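Local coordinates for Two-component system response regulator/GGDEF domain protein (Aeromonas salmonicida, PDB 3LUF) that probably makes the second messenger cyclic di-GMP from GTP when whole, and is represented here by its two tandem magnesium-binding receiver domains, at residues E126-D131 against R158-T163; L56-P59 against E65-K68; D87-W92 against P229-E234; M14-M19 against H107-A112. All coordinates share one frame; numbering follows the deposited sequence.

Interaction 1: residues E126-D131 against R158-T163; sequences EVLVVD and REALAT. Unlike the reference sequence in segment 158-163: A162 (reference Thr).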
loop_
_atom_site.group_PDB
_atom_site.type_symbol
_atom_site.label_atom_id
_atom_site.label_comp_id
_atom_site.label_asym_id
_atom_site.label_seq_id
_atom_site.Cartn_x
_atom_site.Cartn_y
_atom_site.Cartn_z
ATOM N N GLU B 126 4.296 -14.791 10.912
ATOM C CA GLU B 126 5.669 -14.426 11.315
ATOM C C GLU B 126 6.270 -13.418 10.328
ATOM O O GLU B 126 6.159 -13.577 9.097
ATOM C CB GLU B 126 6.566 -15.677 11.379
ATOM C CG GLU B 126 6.026 -16.703 12.377
ATOM C CD GLU B 126 6.917 -17.937 12.474
ATOM O OE1 GLU B 126 8.135 -17.758 12.674
ATOM O OE2 GLU B 126 6.386 -19.072 12.379
ATOM N N VAL B 127 6.842 -12.366 10.892
ATOM C CA VAL B 127 7.468 -11.311 10.115
ATOM C C VAL B 127 8.877 -11.035 10.611
ATOM O O VAL B 127 9.230 -11.403 11.730
ATOM C CB VAL B 127 6.626 -10.029 10.164
ATOM C CG1 VAL B 127 5.211 -10.304 9.754
ATOM C CG2 VAL B 127 6.726 -9.354 11.592
ATOM N N LEU B 128 9.689 -10.382 9.775
ATOM C CA LEU B 128 11.087 -10.144 10.139
ATOM C C LEU B 128 11.425 -8.680 9.964
ATOM O O LEU B 128 11.121 -8.088 8.918
ATOM C CB LEU B 128 12.012 -10.996 9.253
ATOM C CG LEU B 128 13.538 -10.778 9.322
ATOM C CD1 LEU B 128 14.100 -10.963 10.751
ATOM C CD2 LEU B 128 14.292 -11.657 8.297
ATOM N N VAL B 129 12.023 -8.067 10.993
ATOM C CA VAL B 129 12.505 -6.686 10.898
ATOM C C VAL B 129 14.036 -6.717 10.799
ATOM O O VAL B 129 14.676 -7.334 11.642
ATOM C CB VAL B 129 12.111 -5.824 12.154
ATOM C CG1 VAL B 129 12.656 -4.397 12.010
ATOM C CG2 VAL B 129 10.597 -5.811 12.338
ATOM N N VAL B 130 14.575 -6.104 9.741
ATOM C CA VAL B 130 16.034 -6.003 9.488
ATOM C C VAL B 130 16.438 -4.537 9.546
ATOM O O VAL B 130 16.021 -3.701 8.725
ATOM C CB VAL B 130 16.435 -6.571 8.122
ATOM C CG1 VAL B 130 17.949 -6.694 8.022
ATOM C CG2 VAL B 130 15.792 -7.930 7.912
ATOM N N ASP B 131 17.288 -4.222 10.514
ATOM C CA ASP B 131 17.625 -2.842 10.824
ATOM C C ASP B 131 18.853 -2.896 11.698
ATOM O O ASP B 131 18.869 -3.628 12.671
ATOM C CB ASP B 131 16.487 -2.208 11.647
ATOM C CG ASP B 131 16.661 -0.709 11.859
ATOM O OD1 ASP B 131 17.802 -0.196 11.774
ATOM O OD2 ASP B 131 15.645 -0.029 12.105
ATOM N N ARG B 158 23.357 -10.400 6.940
ATOM C CA ARG B 158 23.833 -11.738 7.266
ATOM C C ARG B 158 22.898 -12.459 8.263
ATOM O O ARG B 158 22.481 -13.595 8.027
ATOM C CB ARG B 158 25.282 -11.616 7.747
ATOM C CG ARG B 158 25.986 -12.844 8.158
ATOM C CD ARG B 158 27.431 -12.423 8.574
ATOM N NE ARG B 158 28.145 -11.736 7.483
ATOM C CZ ARG B 158 28.860 -12.382 6.563
ATOM N NH1 ARG B 158 28.963 -13.698 6.645
ATOM N NH2 ARG B 158 29.492 -11.736 5.594
ATOM N N GLU B 159 22.533 -11.787 9.355
ATOM C CA GLU B 159 21.614 -12.359 10.326
ATOM C C GLU B 159 20.212 -12.592 9.739
ATOM O O GLU B 159 19.605 -13.607 10.036
ATOM C CB GLU B 159 21.521 -11.490 11.590
ATOM C CG GLU B 159 20.562 -12.055 12.625
ATOM C CD GLU B 159 20.674 -11.393 13.992
ATOM O OE1 GLU B 159 20.922 -10.161 14.065
ATOM O OE2 GLU B 159 20.503 -12.132 14.991
ATOM N N ALA B 160 19.728 -11.661 8.914
ATOM C CA ALA B 160 18.408 -11.786 8.265
ATOM C C ALA B 160 18.335 -13.075 7.482
ATOM O O ALA B 160 17.376 -13.798 7.585
ATOM C CB ALA B 160 18.110 -10.562 7.361
ATOM N N LEU B 161 19.362 -13.359 6.678
ATOM C CA LEU B 161 19.377 -14.574 5.877
ATOM C C LEU B 161 19.352 -15.810 6.743
ATOM O O LEU B 161 18.602 -16.731 6.467
ATOM C CB LEU B 161 20.597 -14.605 4.967
ATOM C CG LEU B 161 20.629 -13.512 3.889
ATOM C CD1 LEU B 161 22.042 -13.179 3.440
ATOM C CD2 LEU B 161 19.697 -13.827 2.635
ATOM N N ALA B 162 20.163 -15.799 7.808
ATOM C CA ALA B 162 20.227 -16.925 8.742
ATOM C C ALA B 162 18.877 -17.189 9.393
ATOM O O ALA B 162 18.444 -18.328 9.499
ATOM C CB ALA B 162 21.311 -16.645 9.821
ATOM N N THR B 163 18.221 -16.106 9.800
ATOM C CA THR B 163 16.897 -16.149 10.417
ATOM C C THR B 163 15.847 -16.728 9.475
ATOM O O THR B 163 15.060 -17.587 9.852
ATOM C CB THR B 163 16.532 -14.758 10.995
ATOM O OG1 THR B 163 17.442 -14.484 12.049
ATOM C CG2 THR B 163 15.120 -14.732 11.584
#

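Interaction 2: residues L56-P59 against E65-K68; sequences LTLP and EAVK. With MG (magnesium ion), chain G.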
loop_
_atom_site.group_PDB
_atom_site.type_symbol
_atom_site.label_atom_id
_atom_site.label_comp_id
_atom_site.label_asym_id
_atom_site.label_seq_id
_atom_site.Cartn_x
_atom_site.Cartn_y
_atom_site.Cartn_z
ATOM N N LEU B 56 -14.575 4.715 26.593
ATOM C CA LEU B 56 -14.085 5.537 27.708
ATOM C C LEU B 56 -15.224 6.084 28.565
ATOM O O LEU B 56 -14.987 6.495 29.703
ATOM C CB LEU B 56 -13.173 6.679 27.228
ATOM C CG LEU B 56 -12.077 6.323 26.214
ATOM C CD1 LEU B 56 -11.375 7.580 25.739
ATOM C CD2 LEU B 56 -11.073 5.369 26.848
ATOM N N THR B 57 -16.452 6.089 28.042
ATOM C CA THR B 57 -17.555 6.641 28.809
ATOM C C THR B 57 -18.488 5.538 29.316
ATOM O O THR B 57 -19.602 5.376 28.810
ATOM C CB THR B 57 -18.353 7.662 27.977
ATOM O OG1 THR B 57 -18.890 7.013 26.796
ATOM C CG2 THR B 57 -17.474 8.816 27.599
ATOM N N LEU B 58 -18.051 4.759 30.299
ATOM C CA LEU B 58 -18.883 3.635 30.743
ATOM C C LEU B 58 -19.601 4.010 32.031
ATOM O O LEU B 58 -19.111 4.858 32.775
ATOM C CB LEU B 58 -18.028 2.377 30.952
ATOM C CG LEU B 58 -17.580 1.761 29.612
ATOM C CD1 LEU B 58 -16.452 0.726 29.902
ATOM C CD2 LEU B 58 -18.761 1.181 28.809
ATOM N N PRO B 59 -20.759 3.385 32.309
ATOM C CA PRO B 59 -21.503 3.805 33.511
ATOM C C PRO B 59 -20.699 3.604 34.784
ATOM O O PRO B 59 -20.798 4.391 35.721
ATOM C CB PRO B 59 -22.680 2.859 33.537
ATOM C CG PRO B 59 -22.941 2.493 32.139
ATOM C CD PRO B 59 -21.553 2.485 31.447
ATOM N N GLU B 65 -11.444 4.504 32.893
ATOM C CA GLU B 65 -10.902 3.510 33.842
ATOM C C GLU B 65 -10.873 2.055 33.360
ATOM O O GLU B 65 -10.041 1.280 33.817
ATOM C CB GLU B 65 -11.600 3.605 35.207
ATOM C CG GLU B 65 -11.432 5.006 35.817
ATOM C CD GLU B 65 -12.573 5.962 35.478
ATOM O OE1 GLU B 65 -13.328 5.709 34.515
ATOM O OE2 GLU B 65 -12.694 6.998 36.174
ATOM N N ALA B 66 -11.789 1.675 32.460
ATOM C CA ALA B 66 -11.831 0.303 31.959
ATOM C C ALA B 66 -10.588 -0.093 31.164
ATOM O O ALA B 66 -10.256 -1.280 31.104
ATOM C CB ALA B 66 -13.111 0.036 31.159
ATOM N N VAL B 67 -9.875 0.900 30.632
ATOM C CA VAL B 67 -8.683 0.613 29.810
ATOM C C VAL B 67 -7.613 -0.063 30.659
ATOM O O VAL B 67 -7.136 -1.147 30.331
ATOM C CB VAL B 67 -8.131 1.880 29.126
ATOM C CG1 VAL B 67 -6.771 1.600 28.403
ATOM C CG2 VAL B 67 -9.164 2.430 28.119
ATOM N N LYS B 68 -7.270 0.578 31.763
ATOM C CA LYS B 68 -6.238 0.058 32.646
ATOM C C LYS B 68 -6.647 -1.268 33.280
ATOM O O LYS B 68 -5.836 -2.181 33.398
ATOM C CB LYS B 68 -5.899 1.103 33.693
ATOM C CG LYS B 68 -4.799 0.705 34.677
ATOM C CD LYS B 68 -4.546 1.894 35.603
ATOM C CE LYS B 68 -3.563 1.552 36.706
ATOM N NZ LYS B 68 -3.522 2.670 37.678
HETATM MG MG MG G . -20.169 5.381 26.826
HETATM O O HOH W 1 -21.799 6.615 27.376
HETATM O O HOH W 2 -20.583 5.569 24.820
#

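Interaction 3: residues D87-W92 against P229-E234; sequences DKREAW and PFEPEE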
loop_
_atom_site.group_PDB
_atom_site.type_symbol
_atom_site.label_atom_id
_atom_site.label_comp_id
_atom_site.label_asym_id
_atom_site.label_seq_id
_atom_site.Cartn_x
_atom_site.Cartn_y
_atom_site.Cartn_z
ATOM N N ASP B 87 -2.788 14.963 22.453
ATOM C CA ASP B 87 -2.535 14.601 23.849
ATOM C C ASP B 87 -3.188 13.282 24.256
ATOM O O ASP B 87 -2.595 12.509 24.992
ATOM C CB ASP B 87 -3.035 15.697 24.787
ATOM C CG ASP B 87 -2.279 17.001 24.611
ATOM O OD1 ASP B 87 -1.040 16.945 24.439
ATOM O OD2 ASP B 87 -2.925 18.070 24.648
ATOM N N LYS B 88 -4.414 13.053 23.796
ATOM C CA LYS B 88 -5.101 11.798 24.067
ATOM C C LYS B 88 -4.371 10.633 23.408
ATOM O O LYS B 88 -4.088 9.636 24.059
ATOM C CB LYS B 88 -6.551 11.847 23.581
ATOM C CG LYS B 88 -7.519 12.498 24.541
ATOM C CD LYS B 88 -8.894 12.575 23.912
ATOM C CE LYS B 88 -9.805 13.469 24.718
ATOM N NZ LYS B 88 -11.091 13.668 24.004
ATOM N N ARG B 89 -4.064 10.764 22.123
ATOM C CA ARG B 89 -3.358 9.699 21.390
ATOM C C ARG B 89 -2.023 9.289 22.063
ATOM O O ARG B 89 -1.723 8.088 22.215
ATOM C CB ARG B 89 -3.149 10.096 19.928
ATOM C CG ARG B 89 -2.658 8.945 19.045
ATOM C CD ARG B 89 -2.085 9.452 17.724
ATOM N NE ARG B 89 -1.146 8.494 17.142
ATOM C CZ ARG B 89 0.152 8.419 17.439
ATOM N NH1 ARG B 89 0.697 9.252 18.327
ATOM N NH2 ARG B 89 0.917 7.501 16.854
ATOM N N GLU B 90 -1.250 10.296 22.459
ATOM C CA GLU B 90 0.021 10.116 23.167
ATOM C C GLU B 90 -0.175 9.436 24.517
ATOM O O GLU B 90 0.531 8.474 24.830
ATOM C CB GLU B 90 0.730 11.471 23.318
ATOM C CG GLU B 90 1.778 11.557 24.440
ATOM C CD GLU B 90 2.832 12.645 24.193
ATOM O OE1 GLU B 90 2.524 13.644 23.489
ATOM O OE2 GLU B 90 3.977 12.495 24.695
ATOM N N ALA B 91 -1.137 9.929 25.301
ATOM C CA ALA B 91 -1.484 9.318 26.596
ATOM C C ALA B 91 -1.875 7.849 26.443
ATOM O O ALA B 91 -1.409 6.997 27.179
ATOM C CB ALA B 91 -2.602 10.097 27.282
ATOM N N TRP B 92 -2.719 7.560 25.458
ATOM C CA TRP B 92 -3.210 6.205 25.278
ATOM C C TRP B 92 -2.099 5.268 24.862
ATOM O O TRP B 92 -2.019 4.152 25.354
ATOM C CB TRP B 92 -4.302 6.186 24.229
ATOM C CG TRP B 92 -5.476 6.992 24.614
ATOM C CD1 TRP B 92 -5.831 7.379 25.870
ATOM C CD2 TRP B 92 -6.495 7.474 23.737
ATOM N NE1 TRP B 92 -6.993 8.110 25.831
ATOM C CE2 TRP B 92 -7.435 8.167 24.533
ATOM C CE3 TRP B 92 -6.701 7.397 22.347
ATOM C CZ2 TRP B 92 -8.564 8.788 23.989
ATOM C CZ3 TRP B 92 -7.828 8.001 21.803
ATOM C CH2 TRP B 92 -8.752 8.692 22.631
ATOM N N PRO B 229 11.095 9.378 8.312
ATOM C CA PRO B 229 10.277 8.932 9.451
ATOM C C PRO B 229 8.842 8.539 9.077
ATOM O O PRO B 229 8.269 9.133 8.168
ATOM C CB PRO B 229 10.226 10.175 10.371
ATOM C CG PRO B 229 10.497 11.351 9.452
ATOM C CD PRO B 229 11.523 10.785 8.463
ATOM N N PHE B 230 8.291 7.549 9.779
ATOM C CA PHE B 230 6.880 7.151 9.651
ATOM C C PHE B 230 6.229 6.984 11.022
ATOM O O PHE B 230 6.917 6.726 12.037
ATOM C CB PHE B 230 6.724 5.850 8.826
ATOM C CG PHE B 230 7.510 4.675 9.383
ATOM C CD1 PHE B 230 6.986 3.896 10.425
ATOM C CD2 PHE B 230 8.769 4.367 8.879
ATOM C CE1 PHE B 230 7.711 2.826 10.945
ATOM C CE2 PHE B 230 9.512 3.313 9.404
ATOM C CZ PHE B 230 8.982 2.547 10.441
ATOM N N GLU B 231 4.897 7.120 11.042
ATOM C CA GLU B 231 4.088 6.930 12.236
ATOM C C GLU B 231 3.637 5.471 12.361
ATOM O O GLU B 231 3.554 4.765 11.337
ATOM C CB GLU B 231 2.870 7.845 12.152
ATOM C CG GLU B 231 3.253 9.335 12.046
ATOM C CD GLU B 231 3.870 9.886 13.337
ATOM O OE1 GLU B 231 3.395 9.548 14.449
ATOM O OE2 GLU B 231 4.847 10.655 13.225
ATOM N N PRO B 232 3.316 5.014 13.584
ATOM C CA PRO B 232 2.839 3.640 13.812
ATOM C C PRO B 232 1.665 3.235 12.949
ATOM O O PRO B 232 1.615 2.087 12.465
ATOM C CB PRO B 232 2.410 3.663 15.294
ATOM C CG PRO B 232 3.251 4.700 15.888
ATOM C CD PRO B 232 3.506 5.737 14.865
ATOM N N GLU B 233 0.715 4.156 12.754
ATOM C CA GLU B 233 -0.472 3.870 11.950
ATOM C C GLU B 233 -0.104 3.682 10.479
ATOM O O GLU B 233 -0.782 2.936 9.793
ATOM C CB GLU B 233 -1.577 4.957 12.078
ATOM C CG GLU B 233 -2.171 5.149 13.532
ATOM C CD GLU B 233 -1.334 6.084 14.437
ATOM O OE1 GLU B 233 -0.160 6.376 14.126
ATOM O OE2 GLU B 233 -1.860 6.516 15.494
ATOM N N GLU B 234 0.917 4.400 9.998
ATOM C CA GLU B 234 1.410 4.232 8.642
ATOM C C GLU B 234 2.044 2.849 8.480
ATOM O O GLU B 234 1.701 2.117 7.547
ATOM C CB GLU B 234 2.379 5.338 8.272
ATOM C CG GLU B 234 1.647 6.666 8.051
ATOM C CD GLU B 234 2.599 7.835 7.839
ATOM O OE1 GLU B 234 2.167 8.833 7.220
ATOM O OE2 GLU B 234 3.751 7.769 8.327
#

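Interaction 4: residues M14-M19 against H107-A112; sequences MTIRRM and HSLQYA. Unlike the reference sequence in segment 14-19: M19 (reference Thr).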
loop_
_atom_site.group_PDB
_atom_site.type_symbol
_atom_site.label_atom_id
_atom_site.label_comp_id
_atom_site.label_asym_id
_atom_site.label_seq_id
_atom_site.Cartn_x
_atom_site.Cartn_y
_atom_site.Cartn_z
HETATM N N MSE B 14 -26.312 1.648 23.133
HETATM C CA MSE B 14 -27.010 0.542 22.503
HETATM C C MSE B 14 -26.762 0.575 20.985
HETATM O O MSE B 14 -26.478 -0.439 20.383
HETATM C CB MSE B 14 -28.517 0.597 22.770
HETATM C CG MSE B 14 -29.191 -0.726 22.424
HETATM SE SE MSE B 14 -31.102 -0.497 22.552
HETATM C CE MSE B 14 -31.433 0.467 20.891
ATOM N N THR B 15 -26.853 1.760 20.387
ATOM C CA THR B 15 -26.673 1.893 18.940
ATOM C C THR B 15 -25.283 1.437 18.487
ATOM O O THR B 15 -25.133 0.664 17.511
ATOM C CB THR B 15 -26.875 3.374 18.558
ATOM O OG1 THR B 15 -28.239 3.716 18.839
ATOM C CG2 THR B 15 -26.598 3.610 17.073
ATOM N N ILE B 16 -24.264 1.949 19.171
ATOM C CA ILE B 16 -22.883 1.708 18.742
ATOM C C ILE B 16 -22.510 0.259 18.996
ATOM O O ILE B 16 -21.893 -0.411 18.152
ATOM C CB ILE B 16 -21.901 2.697 19.422
ATOM C CG1 ILE B 16 -22.196 4.129 18.920
ATOM C CG2 ILE B 16 -20.450 2.343 19.114
ATOM C CD1 ILE B 16 -21.696 5.185 19.802
ATOM N N ARG B 17 -22.886 -0.226 20.161
ATOM C CA ARG B 17 -22.556 -1.625 20.501
ATOM C C ARG B 17 -23.237 -2.553 19.493
ATOM O O ARG B 17 -22.590 -3.453 18.942
ATOM C CB ARG B 17 -22.955 -1.956 21.946
ATOM C CG ARG B 17 -22.616 -3.371 22.413
ATOM C CD ARG B 17 -23.098 -3.642 23.869
ATOM N NE ARG B 17 -24.558 -3.654 23.982
ATOM C CZ ARG B 17 -25.297 -2.669 24.507
ATOM N NH1 ARG B 17 -24.734 -1.535 24.914
ATOM N NH2 ARG B 17 -26.631 -2.795 24.536
ATOM N N ARG B 18 -24.513 -2.303 19.199
ATOM C CA ARG B 18 -25.190 -3.142 18.213
ATOM C C ARG B 18 -24.608 -3.035 16.784
ATOM O O ARG B 18 -24.520 -4.061 16.085
ATOM C CB ARG B 18 -26.701 -2.946 18.232
ATOM C CG ARG B 18 -27.305 -3.501 19.499
ATOM C CD ARG B 18 -28.763 -3.478 19.444
ATOM N NE ARG B 18 -29.276 -4.028 20.692
ATOM C CZ ARG B 18 -30.563 -4.039 21.010
ATOM N NH1 ARG B 18 -31.471 -3.551 20.161
ATOM N NH2 ARG B 18 -30.932 -4.553 22.169
HETATM N N MSE B 19 -24.193 -1.837 16.367
HETATM C CA MSE B 19 -23.484 -1.676 15.064
HETATM C C MSE B 19 -22.211 -2.503 14.992
HETATM O O MSE B 19 -21.920 -3.154 13.963
HETATM C CB MSE B 19 -23.107 -0.219 14.813
HETATM C CG MSE B 19 -24.259 0.623 14.417
HETATM SE SE MSE B 19 -23.654 2.515 14.343
HETATM C CE MSE B 19 -25.273 3.005 13.442
ATOM N N HIS B 107 -19.505 4.769 9.398
ATOM C CA HIS B 107 -18.351 4.480 8.541
ATOM C C HIS B 107 -16.995 4.552 9.276
ATOM O O HIS B 107 -16.049 3.869 8.905
ATOM C CB HIS B 107 -18.353 5.361 7.257
ATOM C CG HIS B 107 -17.941 6.784 7.503
ATOM N ND1 HIS B 107 -18.860 7.806 7.645
ATOM C CD2 HIS B 107 -16.719 7.354 7.658
ATOM C CE1 HIS B 107 -18.218 8.949 7.833
ATOM N NE2 HIS B 107 -16.920 8.697 7.873
ATOM N N SER B 108 -16.896 5.355 10.332
ATOM C CA SER B 108 -15.653 5.349 11.092
ATOM C C SER B 108 -15.550 4.053 11.929
ATOM O O SER B 108 -14.468 3.492 12.083
ATOM C CB SER B 108 -15.460 6.630 11.892
ATOM O OG SER B 108 -16.325 6.700 12.998
ATOM N N LEU B 109 -16.680 3.573 12.433
ATOM C CA LEU B 109 -16.702 2.284 13.163
ATOM C C LEU B 109 -16.214 1.143 12.327
ATOM O O LEU B 109 -15.647 0.191 12.848
ATOM C CB LEU B 109 -18.129 1.946 13.635
ATOM C CG LEU B 109 -18.615 2.590 14.889
ATOM C CD1 LEU B 109 -20.090 2.083 15.062
ATOM C CD2 LEU B 109 -17.716 2.274 16.141
ATOM N N GLN B 110 -16.433 1.225 11.016
ATOM C CA GLN B 110 -16.004 0.185 10.121
ATOM C C GLN B 110 -14.498 -0.093 10.263
ATOM O O GLN B 110 -14.065 -1.212 10.056
ATOM C CB GLN B 110 -16.365 0.547 8.674
ATOM C CG GLN B 110 -16.175 -0.560 7.687
ATOM C CD GLN B 110 -17.044 -1.772 7.965
ATOM O OE1 GLN B 110 -18.106 -1.681 8.597
ATOM N NE2 GLN B 110 -16.603 -2.907 7.490
ATOM N N TYR B 111 -13.706 0.923 10.611
ATOM C CA TYR B 111 -12.273 0.710 10.863
ATOM C C TYR B 111 -12.021 -0.443 11.876
ATOM O O TYR B 111 -11.092 -1.251 11.712
ATOM C CB TYR B 111 -11.601 2.005 11.346
ATOM C CG TYR B 111 -10.123 1.893 11.614
ATOM C CD1 TYR B 111 -9.178 2.074 10.584
ATOM C CD2 TYR B 111 -9.656 1.608 12.892
ATOM C CE1 TYR B 111 -7.780 1.964 10.849
ATOM C CE2 TYR B 111 -8.302 1.499 13.157
ATOM C CZ TYR B 111 -7.376 1.668 12.141
ATOM O OH TYR B 111 -6.052 1.555 12.465
ATOM N N ALA B 112 -12.840 -0.497 12.915
ATOM C CA ALA B 112 -12.668 -1.516 13.970
ATOM C C ALA B 112 -12.826 -2.944 13.393
ATOM O O ALA B 112 -12.166 -3.908 13.822
ATOM C CB ALA B 112 -13.676 -1.238 15.091
#

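Interaction 1: residues E126-D131 against R158-T163
The small side chain of A160 is pressed against V130, its CB lying 3.6 Å from V130 CG2 and 3.9 Å from V130 CG1, so the methyl sits on both branches of the valine. L128, two residues earlier on the strand, forks over the helix. Its CD2 lies 3.8 Å from A160 O, with the A160 methyl close by, while its CD1 reaches T163 CG2 at 4.0 Å.

The leucine gets there because its CG stands anti to the backbone N (chi1 172°). On the helix, the hydroxyl of T163 is turned back along its own turn: T163 OG1 bonds E159 O at 3.1 Å, above the carbonyl plane, and that oxygen also accepts from T163 N. With the hydroxyl held there, the threonine presents its methyl to L128.

Strand and helix run nearly antiparallel: the axes of strand 126-130 and of helix segment 158-163 approach to 9.2 Å, at 167°. This is the first strand of the second receiver domain under a helix that covers one sheet face; V127 and V129 point to the other face, against helix 134-145. Outside the pair, V130 also packs on M179 and L187, and L128 on H152 and A154. No hydrogen bond joins strand to helix, so across this contact the joining is apolar packing, while the T163 hydroxyl finds its acceptor within its own helix.

Interaction 2: residues L56-P59 against E65-K68
Two apolar pairs join L56-P59 to the helix that follows it. L58 CD1 meets the CB of A66 at 3.6 Å, methyl against methyl, and L56 CD2 lies 3.7 Å from V67 CG2, those two side chains meeting at a slant. L58 sets out toward the helix from its backbone, whereas L56 starts to one side and only its end swings in. Each leucine thus has its own partner, on successive residues of helix 65-72. No hydrogen bond crosses between the segments. Further out, V67 and L56 both rest on I79 of strand 77-81, which carries this packing down to the sheet.

The metal bonds belong to the loop's other side. T57 chelates the magnesium ion through its backbone O and its OG1, each 2.1 Å from the metal. Its chi1 of 60° places OG1 between the backbone N and the carbonyl carbon, close enough to the carbonyl oxygen for both to bite the same ion. Two waters and the carboxylates of D12 and D55 complete the six ligands.

T57 points away from the helix while L58, next to it, points inward, so one short loop holds the metal and is anchored in the core. This is the divalent-metal site of a CheY-like receiver domain, beside D55, the predicted phosphoacceptor, which is unmodified here.

Interaction 3: residues D87-W92 against P229-E234
R89 reaches out from its helix and lays the side of its guanidinium along the carboxylate of E233, the two side chains approaching from opposite directions. The grip is side-on and two-pronged. R89 NE donates to E233 OE2 at 2.7 Å, nearly straight at 167° and in the guanidinium plane, and R89 NH2 donates to E233 OE1 at 3.1 Å from a more tilted position. Both oxygens use their syn lone pairs. A third bond, from R89 NH2 to E233 OE2, is weak and bent. The planes of the salt bridge are twisted 36° against each other, and OE1 lies tilted out of the guanidinium plane while OE2 stays in it.

An extended chain from CG to NE gives the arginine its reach, while E233 bends at chi2 to bring its carboxylate round. P232 sits at the edge of the guanidinium, its CD 3.7 Å from R89 NH2. E231 OE1, 4.0 Å from the same NH2, lies well out of the plane and offers only charge, which would probably add to the pull on the arginine.

E231 is the N-cap of the helix, and its backbone N donates to E234 OE2 at 3.0 Å, one half of a capping box. E234 OE1 in turn bonds S214 and N227 of the second subunit. Within the one chain, the bridge joins the two receiver domains: R89 is on helix 86-94 of the first, whose W92 packs on strand 77-81, and E233 lies in the first turn of helix 232-248 of the second, just after strand 224-228, with F230 and P232 packing on helix 134-145.

Interaction 4: residues M14-M19 against H107-A112
The backbone N of M19 bonds T15 O at 2.9 Å, within the turn of helix that carries M19 to L109. M19, built as selenomethionine, crosses the leucine at about a right angle: its SE lies 3.7 Å from L109 CD1, and its CB is nearly as close to the same methyl. The other branch of the leucine, CD2, touches I16 CG2 at 4.0 Å. L109 CD1 also comes near I16 CG2 and so meets both residues, whereas CD2 faces I16 alone of the two.

Both segments belong to the first receiver domain, where, as in CheY-like folds generally, the first helix, 14-27, and the last, 106-122, pack side by side on the same face of the parallel sheet. L20 extends the contact along helix 14-27, meeting both L109 and A112. At the start of the last helix, S108 OG bonds D104 OD1 and M102 O. The backbone of helix 106-122 then kinks: Y111 N bonds S108 O at 3.1 Å and A112 N bonds L109 O, each only three residues back. K219 of the second subunit packs on S108 and Y111.

How the interactions relate
From the N terminus, helix 14-27 waits for its partner until interaction 4 closes on helix 106-122, tying the first and last helices of the first receiver domain. Interaction 2 opens and closes within that span, joining the metal-site loop to helix 65-72. Interaction 3 begins inside it too, at 87-92, but ends far beyond, at 229-234, so interactions 3 and 4 cross, and interaction 3 is the one of the four that joins the two domains. Interaction 1 lies within interaction 3's long loop, binding strand to helix in the second domain. Interactions 2 and 3 touch, L56 CD1 being 3.5 Å from W92 CZ2, whereas interactions 1 and 2 have centres about 39 Å apart.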